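Local coordinates for short-chain dehydrogenase/reductase SDR (Vibrio parahaemolyticus, PDB 3GUY), which probably catalyses an NAD(P)(H)-dependent oxidation or reduction, as a Rossmann-fold member of the short-chain dehydrogenase/reductase family, at residues Ala18-Ala23 / Ala199-His204; Thr75-Ala80 / Asn124-Met129; Ile4-Ala9 / Thr28-Arg33. The protein carries 2 engineered substitutions. All coordinates share one frame; numbering follows the deposited sequence.

Contact 1: residues Ala18-Ala23 / Ala199-His204; sequences AKLYDA and AALMIH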
loop_
_atom_site.group_PDB
_atom_site.type_symbol
_atom_site.label_atom_id
_atom_site.label_comp_id
_atom_site.label_asym_id
_atom_site.label_seq_id
_atom_site.Cartn_x
_atom_site.Cartn_y
_atom_site.Cartn_z
ATOM N N ALA D 18 -8.974 -12.523 -26.822
ATOM C CA ALA D 18 -9.997 -12.587 -27.865
ATOM C C ALA D 18 -10.164 -14.049 -28.352
ATOM O O ALA D 18 -11.282 -14.556 -28.453
ATOM C CB ALA D 18 -9.676 -11.622 -29.033
ATOM N N LYS D 19 -9.043 -14.724 -28.603
ATOM C CA LYS D 19 -9.061 -16.087 -29.135
ATOM C C LYS D 19 -9.731 -17.079 -28.176
ATOM O O LYS D 19 -10.518 -17.930 -28.631
ATOM C CB LYS D 19 -7.650 -16.540 -29.487
ATOM C CG LYS D 19 -7.074 -15.736 -30.596
ATOM C CD LYS D 19 -5.617 -16.024 -30.798
ATOM C CE LYS D 19 -5.075 -15.227 -31.963
ATOM N NZ LYS D 19 -3.652 -15.615 -32.208
ATOM N N LEU D 20 -9.465 -16.965 -26.865
ATOM C CA LEU D 20 -10.059 -17.895 -25.885
ATOM C C LEU D 20 -11.561 -17.656 -25.720
ATOM O O LEU D 20 -12.345 -18.618 -25.533
ATOM C CB LEU D 20 -9.368 -17.814 -24.508
ATOM C CG LEU D 20 -7.871 -18.149 -24.344
ATOM C CD1 LEU D 20 -7.488 -17.833 -22.890
ATOM C CD2 LEU D 20 -7.472 -19.592 -24.684
ATOM N N TYR D 21 -11.986 -16.401 -25.770
ATOM C CA TYR D 21 -13.418 -16.097 -25.664
ATOM C C TYR D 21 -14.142 -16.569 -26.948
ATOM O O TYR D 21 -15.197 -17.169 -26.879
ATOM C CB TYR D 21 -13.684 -14.595 -25.497
ATOM C CG TYR D 21 -13.475 -14.013 -24.129
ATOM C CD1 TYR D 21 -14.241 -14.446 -23.034
ATOM C CD2 TYR D 21 -12.543 -13.001 -23.920
ATOM C CE1 TYR D 21 -14.069 -13.900 -21.774
ATOM C CE2 TYR D 21 -12.365 -12.450 -22.659
ATOM C CZ TYR D 21 -13.137 -12.895 -21.596
ATOM O OH TYR D 21 -12.964 -12.336 -20.353
ATOM N N ASP D 22 -13.564 -16.263 -28.111
ATOM C CA ASP D 22 -14.097 -16.718 -29.395
ATOM C C ASP D 22 -14.234 -18.252 -29.443
ATOM O O ASP D 22 -15.316 -18.759 -29.725
ATOM C CB ASP D 22 -13.197 -16.259 -30.527
ATOM C CG ASP D 22 -13.719 -16.675 -31.886
ATOM O OD1 ASP D 22 -14.695 -16.057 -32.332
ATOM O OD2 ASP D 22 -13.143 -17.600 -32.508
ATOM N N ALA D 23 -13.138 -18.967 -29.198
ATOM C CA ALA D 23 -13.148 -20.435 -29.019
ATOM C C ALA D 23 -14.259 -20.983 -28.092
ATOM O O ALA D 23 -14.646 -22.139 -28.246
ATOM C CB ALA D 23 -11.813 -20.900 -28.518
ATOM N N ALA D 199 -0.523 -16.222 -20.003
ATOM C CA ALA D 199 -1.193 -15.183 -19.154
ATOM C C ALA D 199 -2.673 -15.142 -19.408
ATOM O O ALA D 199 -3.504 -15.127 -18.469
ATOM C CB ALA D 199 -0.586 -13.780 -19.407
ATOM N N ALA D 200 -3.035 -15.162 -20.702
ATOM C CA ALA D 200 -4.444 -15.046 -21.085
ATOM C C ALA D 200 -5.200 -16.280 -20.593
ATOM O O ALA D 200 -6.323 -16.149 -20.147
ATOM C CB ALA D 200 -4.604 -14.871 -22.596
ATOM N N LEU D 201 -4.558 -17.455 -20.647
ATOM C CA LEU D 201 -5.201 -18.717 -20.170
ATOM C C LEU D 201 -5.537 -18.629 -18.676
ATOM O O LEU D 201 -6.637 -18.904 -18.266
ATOM C CB LEU D 201 -4.314 -19.955 -20.451
ATOM C CG LEU D 201 -4.638 -20.781 -21.721
ATOM C CD1 LEU D 201 -3.580 -21.911 -22.001
ATOM C CD2 LEU D 201 -6.055 -21.374 -21.628
ATOM N N MET D 202 -4.577 -18.181 -17.882
ATOM C CA MET D 202 -4.780 -17.983 -16.425
ATOM C C MET D 202 -5.799 -16.922 -16.061
ATOM O O MET D 202 -6.609 -17.123 -15.111
ATOM C CB MET D 202 -3.429 -17.685 -15.749
ATOM C CG MET D 202 -2.533 -18.923 -15.713
ATOM S SD MET D 202 -0.974 -18.824 -14.837
ATOM C CE MET D 202 -0.000 -18.063 -16.068
ATOM N N ILE D 203 -5.779 -15.797 -16.778
ATOM C CA ILE D 203 -6.697 -14.684 -16.520
ATOM C C ILE D 203 -8.098 -15.139 -16.872
ATOM O O ILE D 203 -9.028 -15.002 -16.077
ATOM C CB ILE D 203 -6.327 -13.386 -17.291
ATOM C CG1 ILE D 203 -5.015 -12.795 -16.735
ATOM C CG2 ILE D 203 -7.464 -12.336 -17.178
ATOM C CD1 ILE D 203 -4.240 -11.804 -17.623
ATOM N N HIS D 204 -8.236 -15.707 -18.060
ATOM C CA HIS D 204 -9.504 -16.261 -18.488
ATOM C C HIS D 204 -10.067 -17.323 -17.524
ATOM O O HIS D 204 -11.212 -17.237 -17.129
ATOM C CB HIS D 204 -9.378 -16.828 -19.899
ATOM C CG HIS D 204 -10.677 -17.317 -20.440
ATOM N ND1 HIS D 204 -11.112 -18.611 -20.253
ATOM C CD2 HIS D 204 -11.669 -16.671 -21.088
ATOM C CE1 HIS D 204 -12.308 -18.749 -20.790
ATOM N NE2 HIS D 204 -12.673 -17.585 -21.299
#
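Leu-20 lays its CD1 methyl against the backbone of the helical turn Ala-200 to His-204: CD1 lies 3.4 Å from Ala-200 O and also touches Leu-201 CA. CG stands anti to the carbonyl carbon (chi1 -61°), and this carries the forked end to the other helix. CD1 also reaches CB of His-204, and CD2 meets Leu-201 CD2 at 3.8 Å, the two leucines crossing at about a right angle.

Beside this apolar patch the aromatic pair Tyr-21 and His-204 forms a T-shaped stack. The imidazole directs its CD2-NE2 edge at one face of the phenol ring, with CD2 3.7 Å from Tyr-21 CE1, and the planes are inclined at 74°. CG of His-204, anti to its own backbone N, carries the ring out across the gap, and CB of Leu-20 lies over one imidazole face near the rim. A weak hydrogen bond between NE2 and Glu-24 OE1 probably helps to fix the ring's rotation.

With axes 10.1 Å apart and crossing at -53°, this helix-to-helix packing is carried by side chains, in part resting on backbone, and no hydrogen bond crosses it. It joins helix 12-23, from the first beta-alpha-beta unit of the Rossmann fold, to the late helix 196-207. Tyr-21 also packs on Ile-4 and Ile-6 of strand 4-7 and on Thr-28 of strand 28-32, while Leu-201 reaches Ile-210 of a second subunit.

Contact 2: residues Thr75-Ala80 / Asn124-Met129; sequences TVVHSA and NVVMIM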
loop_
_atom_site.group_PDB
_atom_site.type_symbol
_atom_site.label_atom_id
_atom_site.label_comp_id
_atom_site.label_asym_id
_atom_site.label_seq_id
_atom_site.Cartn_x
_atom_site.Cartn_y
_atom_site.Cartn_z
ATOM N N THR D 75 -19.072 -8.079 -20.960
ATOM C CA THR D 75 -17.723 -7.849 -20.429
ATOM C C THR D 75 -17.025 -6.829 -21.322
ATOM O O THR D 75 -17.253 -6.783 -22.547
ATOM C CB THR D 75 -16.911 -9.179 -20.382
ATOM O OG1 THR D 75 -17.676 -10.162 -19.672
ATOM C CG2 THR D 75 -15.565 -9.012 -19.668
ATOM N N VAL D 76 -16.221 -5.981 -20.677
ATOM C CA VAL D 76 -15.285 -5.124 -21.348
ATOM C C VAL D 76 -13.906 -5.333 -20.719
ATOM O O VAL D 76 -13.722 -5.217 -19.502
ATOM C CB VAL D 76 -15.678 -3.641 -21.285
ATOM C CG1 VAL D 76 -14.642 -2.859 -22.031
ATOM C CG2 VAL D 76 -17.126 -3.411 -21.841
ATOM N N VAL D 77 -12.956 -5.696 -21.544
ATOM C CA VAL D 77 -11.638 -5.948 -21.074
ATOM C C VAL D 77 -10.764 -4.826 -21.597
ATOM O O VAL D 77 -10.568 -4.688 -22.808
ATOM C CB VAL D 77 -11.104 -7.283 -21.527
ATOM C CG1 VAL D 77 -9.640 -7.432 -21.107
ATOM C CG2 VAL D 77 -11.983 -8.410 -20.956
ATOM N N HIS D 78 -10.206 -4.042 -20.695
ATOM C CA HIS D 78 -9.308 -2.983 -21.132
ATOM C C HIS D 78 -7.872 -3.449 -20.963
ATOM O O HIS D 78 -7.402 -3.590 -19.838
ATOM C CB HIS D 78 -9.589 -1.685 -20.350
ATOM C CG HIS D 78 -8.722 -0.526 -20.749
ATOM N ND1 HIS D 78 -8.755 0.027 -22.007
ATOM C CD2 HIS D 78 -7.746 0.139 -20.078
ATOM C CE1 HIS D 78 -7.871 1.015 -22.087
ATOM N NE2 HIS D 78 -7.234 1.097 -20.933
ATOM N N SER D 79 -7.201 -3.705 -22.078
ATOM C CA SER D 79 -5.804 -4.134 -22.103
ATOM C C SER D 79 -4.855 -3.226 -22.904
ATOM O O SER D 79 -3.671 -3.569 -23.081
ATOM C CB SER D 79 -5.677 -5.591 -22.576
ATOM O OG SER D 79 -5.639 -5.728 -24.007
ATOM N N ALA D 80 -5.343 -2.073 -23.356
ATOM C CA ALA D 80 -4.523 -1.060 -24.014
ATOM C C ALA D 80 -3.451 -0.405 -23.103
ATOM O O ALA D 80 -3.709 -0.074 -21.953
ATOM C CB ALA D 80 -5.445 0.052 -24.583
ATOM N N ASN D 124 -19.014 -6.505 -16.488
ATOM C CA ASN D 124 -17.766 -6.781 -15.769
ATOM C C ASN D 124 -16.703 -6.042 -16.533
ATOM O O ASN D 124 -16.465 -6.330 -17.709
ATOM C CB ASN D 124 -17.429 -8.293 -15.736
ATOM C CG ASN D 124 -18.226 -9.061 -14.671
ATOM O OD1 ASN D 124 -18.752 -8.471 -13.700
ATOM N ND2 ASN D 124 -18.330 -10.399 -14.859
ATOM N N VAL D 125 -16.113 -5.031 -15.896
ATOM C CA VAL D 125 -15.072 -4.269 -16.527
ATOM C C VAL D 125 -13.745 -4.801 -16.018
ATOM O O VAL D 125 -13.456 -4.711 -14.842
ATOM C CB VAL D 125 -15.260 -2.786 -16.226
ATOM C CG1 VAL D 125 -14.148 -2.008 -16.818
ATOM C CG2 VAL D 125 -16.629 -2.339 -16.816
ATOM N N VAL D 126 -12.979 -5.399 -16.900
ATOM C CA VAL D 126 -11.719 -5.983 -16.540
ATOM C C VAL D 126 -10.625 -4.987 -16.899
ATOM O O VAL D 126 -10.255 -4.821 -18.068
ATOM C CB VAL D 126 -11.466 -7.315 -17.241
ATOM C CG1 VAL D 126 -10.070 -7.865 -16.841
ATOM C CG2 VAL D 126 -12.612 -8.328 -16.939
ATOM N N MET D 127 -10.060 -4.365 -15.872
ATOM C CA MET D 127 -8.967 -3.403 -16.099
ATOM C C MET D 127 -7.578 -4.045 -15.954
ATOM O O MET D 127 -7.142 -4.388 -14.864
ATOM C CB MET D 127 -9.157 -2.229 -15.157
ATOM C CG MET D 127 -10.497 -1.451 -15.368
ATOM S SD MET D 127 -10.636 -0.474 -16.932
ATOM C CE MET D 127 -9.059 0.446 -16.636
ATOM N N ILE D 128 -6.852 -4.186 -17.057
ATOM C CA ILE D 128 -5.541 -4.807 -16.988
ATOM C C ILE D 128 -4.470 -3.747 -16.767
ATOM O O ILE D 128 -4.345 -2.786 -17.549
ATOM C CB ILE D 128 -5.230 -5.659 -18.204
ATOM C CG1 ILE D 128 -6.325 -6.755 -18.352
ATOM C CG2 ILE D 128 -3.842 -6.264 -18.085
ATOM C CD1 ILE D 128 -6.160 -7.558 -19.561
ATOM N N MET D 129 -3.712 -3.917 -15.683
ATOM C CA MET D 129 -2.714 -2.928 -15.306
ATOM C C MET D 129 -1.355 -3.615 -15.431
ATOM O O MET D 129 -0.987 -4.090 -16.493
ATOM C CB MET D 129 -3.015 -2.335 -13.885
ATOM C CG MET D 129 -4.151 -1.323 -13.892
ATOM S SD MET D 129 -4.883 -0.891 -12.334
ATOM C CE MET D 129 -5.795 -2.465 -12.138
#
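Four backbone hydrogen bonds join strand 75-78 to strand 124-128, and their alternation defines a parallel pairing: Val-76 donates to Asn-124 O and accepts from Val-126 N, then His-78 donates to Val-126 O and accepts from Ile-128 N. The central two are the shortest, Val-126 N to Val-76 O and His-78 N to Val-126 O, each 2.7 Å. Both acceptors are approached nearly along the C=O axis, and the N-H to Val-76 O is almost straight at 169°. CA-H contacts supplement the pairing, among them Val-125 CA to Val-76 O at 3.4 Å.

On the face bearing Val-77 and Val-126, these valines lie side by side, with CG2 of Val-77 3.9 Å from CB of Val-126. Farther along, Ile-128 runs its CD1 obliquely over to Val-77 CG1 (3.8 Å), and the same methyl presses on Ser-79 CB at 3.6 Å. The other face carries His-78 and Met-127. Bends at chi2 (-69°) and chi3 (-54°) fold the thioether back, so that Met-127 CE meets His-78 CD2 at 3.7 Å. Its SD lies against His-78 CB and stands 5.0 Å from the centroid of the His-78 ring, an oblique sulfur-aromatic approach.

Polar ends are engaged next door: Ser-79 OG bonds to Thr-7 O, and Asn-124 OD1 to Lys-167 NZ. This is the centre of the Rossmann-type sheet, flanked by strands 4-7 and 167-174. Helix 12-23 packs on Val-77 and Ile-128, helix 93-118 on Val-76, His-78 and Val-125, and helix 141-160 on Met-127.

Contact 3: residues Ile4-Ala9 / Thr28-Arg33; sequences IVITGA and TYLTGR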
loop_
_atom_site.group_PDB
_atom_site.type_symbol
_atom_site.label_atom_id
_atom_site.label_comp_id
_atom_site.label_asym_id
_atom_site.label_seq_id
_atom_site.Cartn_x
_atom_site.Cartn_y
_atom_site.Cartn_z
ATOM N N ILE D 4 -18.420 -9.322 -25.731
ATOM C CA ILE D 4 -17.158 -8.993 -25.068
ATOM C C ILE D 4 -16.394 -7.955 -25.910
ATOM O O ILE D 4 -15.970 -8.225 -27.048
ATOM C CB ILE D 4 -16.226 -10.195 -24.818
ATOM C CG1 ILE D 4 -16.985 -11.481 -24.378
ATOM C CG2 ILE D 4 -15.147 -9.787 -23.791
ATOM C CD1 ILE D 4 -17.944 -11.317 -23.215
ATOM N N VAL D 5 -16.254 -6.766 -25.344
ATOM C CA VAL D 5 -15.446 -5.705 -25.928
ATOM C C VAL D 5 -14.047 -5.735 -25.323
ATOM O O VAL D 5 -13.906 -5.674 -24.087
ATOM C CB VAL D 5 -16.078 -4.331 -25.665
ATOM C CG1 VAL D 5 -15.217 -3.235 -26.357
ATOM C CG2 VAL D 5 -17.512 -4.338 -26.182
ATOM N N ILE D 6 -13.045 -5.826 -26.192
ATOM C CA ILE D 6 -11.646 -5.865 -25.822
ATOM C C ILE D 6 -10.787 -4.754 -26.475
ATOM O O ILE D 6 -10.633 -4.709 -27.703
ATOM C CB ILE D 6 -11.013 -7.213 -26.194
ATOM C CG1 ILE D 6 -11.882 -8.379 -25.650
ATOM C CG2 ILE D 6 -9.529 -7.262 -25.665
ATOM C CD1 ILE D 6 -11.450 -9.739 -26.138
ATOM N N THR D 7 -10.207 -3.887 -25.638
ATOM C CA THR D 7 -9.248 -2.902 -26.142
ATOM C C THR D 7 -7.841 -3.479 -26.091
ATOM O O THR D 7 -7.561 -4.408 -25.328
ATOM C CB THR D 7 -9.296 -1.596 -25.379
ATOM O OG1 THR D 7 -8.668 -1.784 -24.108
ATOM C CG2 THR D 7 -10.737 -1.129 -25.207
ATOM N N GLY D 8 -6.952 -2.928 -26.912
ATOM C CA GLY D 8 -5.607 -3.421 -27.023
ATOM C C GLY D 8 -5.591 -4.799 -27.626
ATOM O O GLY D 8 -4.703 -5.584 -27.335
ATOM N N ALA D 9 -6.550 -5.052 -28.517
ATOM C CA ALA D 9 -6.855 -6.389 -28.996
ATOM C C ALA D 9 -6.106 -6.803 -30.283
ATOM O O ALA D 9 -6.291 -7.938 -30.762
ATOM C CB ALA D 9 -8.389 -6.549 -29.179
ATOM N N THR D 28 -17.194 -11.357 -29.765
ATOM C CA THR D 28 -16.212 -10.317 -29.429
ATOM C C THR D 28 -16.250 -9.104 -30.412
ATOM O O THR D 28 -16.532 -9.261 -31.615
ATOM C CB THR D 28 -14.813 -10.889 -29.449
ATOM O OG1 THR D 28 -14.494 -11.348 -30.781
ATOM C CG2 THR D 28 -14.706 -12.022 -28.459
ATOM N N TYR D 29 -16.012 -7.906 -29.868
ATOM C CA TYR D 29 -15.742 -6.680 -30.632
ATOM C C TYR D 29 -14.361 -6.139 -30.245
ATOM O O TYR D 29 -14.110 -5.844 -29.082
ATOM C CB TYR D 29 -16.807 -5.641 -30.331
ATOM C CG TYR D 29 -16.814 -4.498 -31.334
ATOM C CD1 TYR D 29 -17.587 -4.574 -32.517
ATOM C CD2 TYR D 29 -16.046 -3.366 -31.123
ATOM C CE1 TYR D 29 -17.597 -3.538 -33.434
ATOM C CE2 TYR D 29 -16.056 -2.314 -32.038
ATOM C CZ TYR D 29 -16.834 -2.402 -33.190
ATOM O OH TYR D 29 -16.814 -1.344 -34.077
ATOM N N LEU D 30 -13.452 -6.077 -31.209
ATOM C CA LEU D 30 -12.065 -5.778 -30.950
ATOM C C LEU D 30 -11.655 -4.351 -31.366
ATOM O O LEU D 30 -12.020 -3.858 -32.454
ATOM C CB LEU D 30 -11.158 -6.779 -31.642
ATOM C CG LEU D 30 -11.414 -8.274 -31.386
ATOM C CD1 LEU D 30 -10.148 -9.022 -31.695
ATOM C CD2 LEU D 30 -11.885 -8.625 -29.993
ATOM N N THR D 31 -10.895 -3.681 -30.490
ATOM C CA THR D 31 -10.384 -2.368 -30.830
ATOM C C THR D 31 -8.867 -2.334 -30.583
ATOM O O THR D 31 -8.313 -3.092 -29.768
ATOM C CB THR D 31 -11.160 -1.209 -30.128
ATOM O OG1 THR D 31 -10.855 0.026 -30.797
ATOM C CG2 THR D 31 -10.777 -1.076 -28.646
ATOM N N GLY D 32 -8.205 -1.492 -31.350
ATOM C CA GLY D 32 -6.744 -1.305 -31.292
ATOM C C GLY D 32 -6.434 -0.103 -32.152
ATOM O O GLY D 32 -7.359 0.541 -32.685
ATOM N N ARG D 33 -5.151 0.203 -32.330
ATOM C CA ARG D 33 -4.796 1.397 -33.111
ATOM C C ARG D 33 -4.725 1.087 -34.603
ATOM O O ARG D 33 -5.058 1.951 -35.406
ATOM C CB ARG D 33 -3.554 2.121 -32.558
ATOM C CG ARG D 33 -3.908 3.019 -31.305
ATOM C CD ARG D 33 -2.948 4.212 -31.054
ATOM N NE ARG D 33 -1.539 3.929 -31.388
ATOM C CZ ARG D 33 -0.696 3.202 -30.649
ATOM N NH1 ARG D 33 -1.091 2.638 -29.517
ATOM N NH2 ARG D 33 0.563 3.021 -31.049
#
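Leu-30 sits between two partners on the face that it shares with Ile-6. Its CD2 methyl lies 4.0 Å from Ile-6 CD1, the two chains running side by side in the same direction, while its CB is 3.7 Å from the CB of Ala-9, which folds back over the strand end. CG of Leu-30 and CG1 of Ile-6 are each anti to their own carbonyl carbon (chi1 -53° and -51°), which aligns them. Tighter still are Thr-7 and Thr-31: their CG2 methyls meet at 3.4 Å, closer than usual van der Waals contact. Thr-31 holds CG2 in the crowded position between N and carbonyl carbon, leaving OG1 anti to N and bonded to Arg-52 O.

Outward from the methyls, backbone hydrogen bonds pair the strands in parallel. Tyr-29 N reaches Ile-4 O from above the carbonyl plane, Ile-6 N meets Tyr-29 O nearly along its C=O axis, and Thr-31 N donates to Ile-6 O in the carbonyl plane at 3.0 Å. The last, Ala-9 N to Thr-31 O (2.9 Å), holds the turn beyond strand 4-7, where Gly-8 adopts a positive phi of 67°.

Both strands belong to the first beta-alpha-beta unit, in whose glycine-rich turn SDR relatives bind the dinucleotide. Helix 12-23 packs on Ile-6 and Leu-30, helix 35-42 on Leu-30, and strands 75-78 and 51-53 flank the pair.

Contacts 2 and 3 lie in one parallel sheet with centres about 10 Å apart, and strands 4-7 and 75-78 join them as direct neighbours: Val-77 N to Val-5 O is a probable hydrogen bond of 2.7 Å. Contact 1 lies on one side of this sheet, its centre about 13 Å from each of the others. From helix 12-23, Ala-18 packs on Ile-6 and Leu-30 of contact 3, and Tyr-21 on Thr-75 and Val-77 of contact 2. Along the chain contact 3 closes before contact 2 opens, contact 2 is nested within contact 1, and contacts 1 and 3 alternate. The first beta-alpha-beta unit is thus tied both to the central strands and to the late helix 196-207.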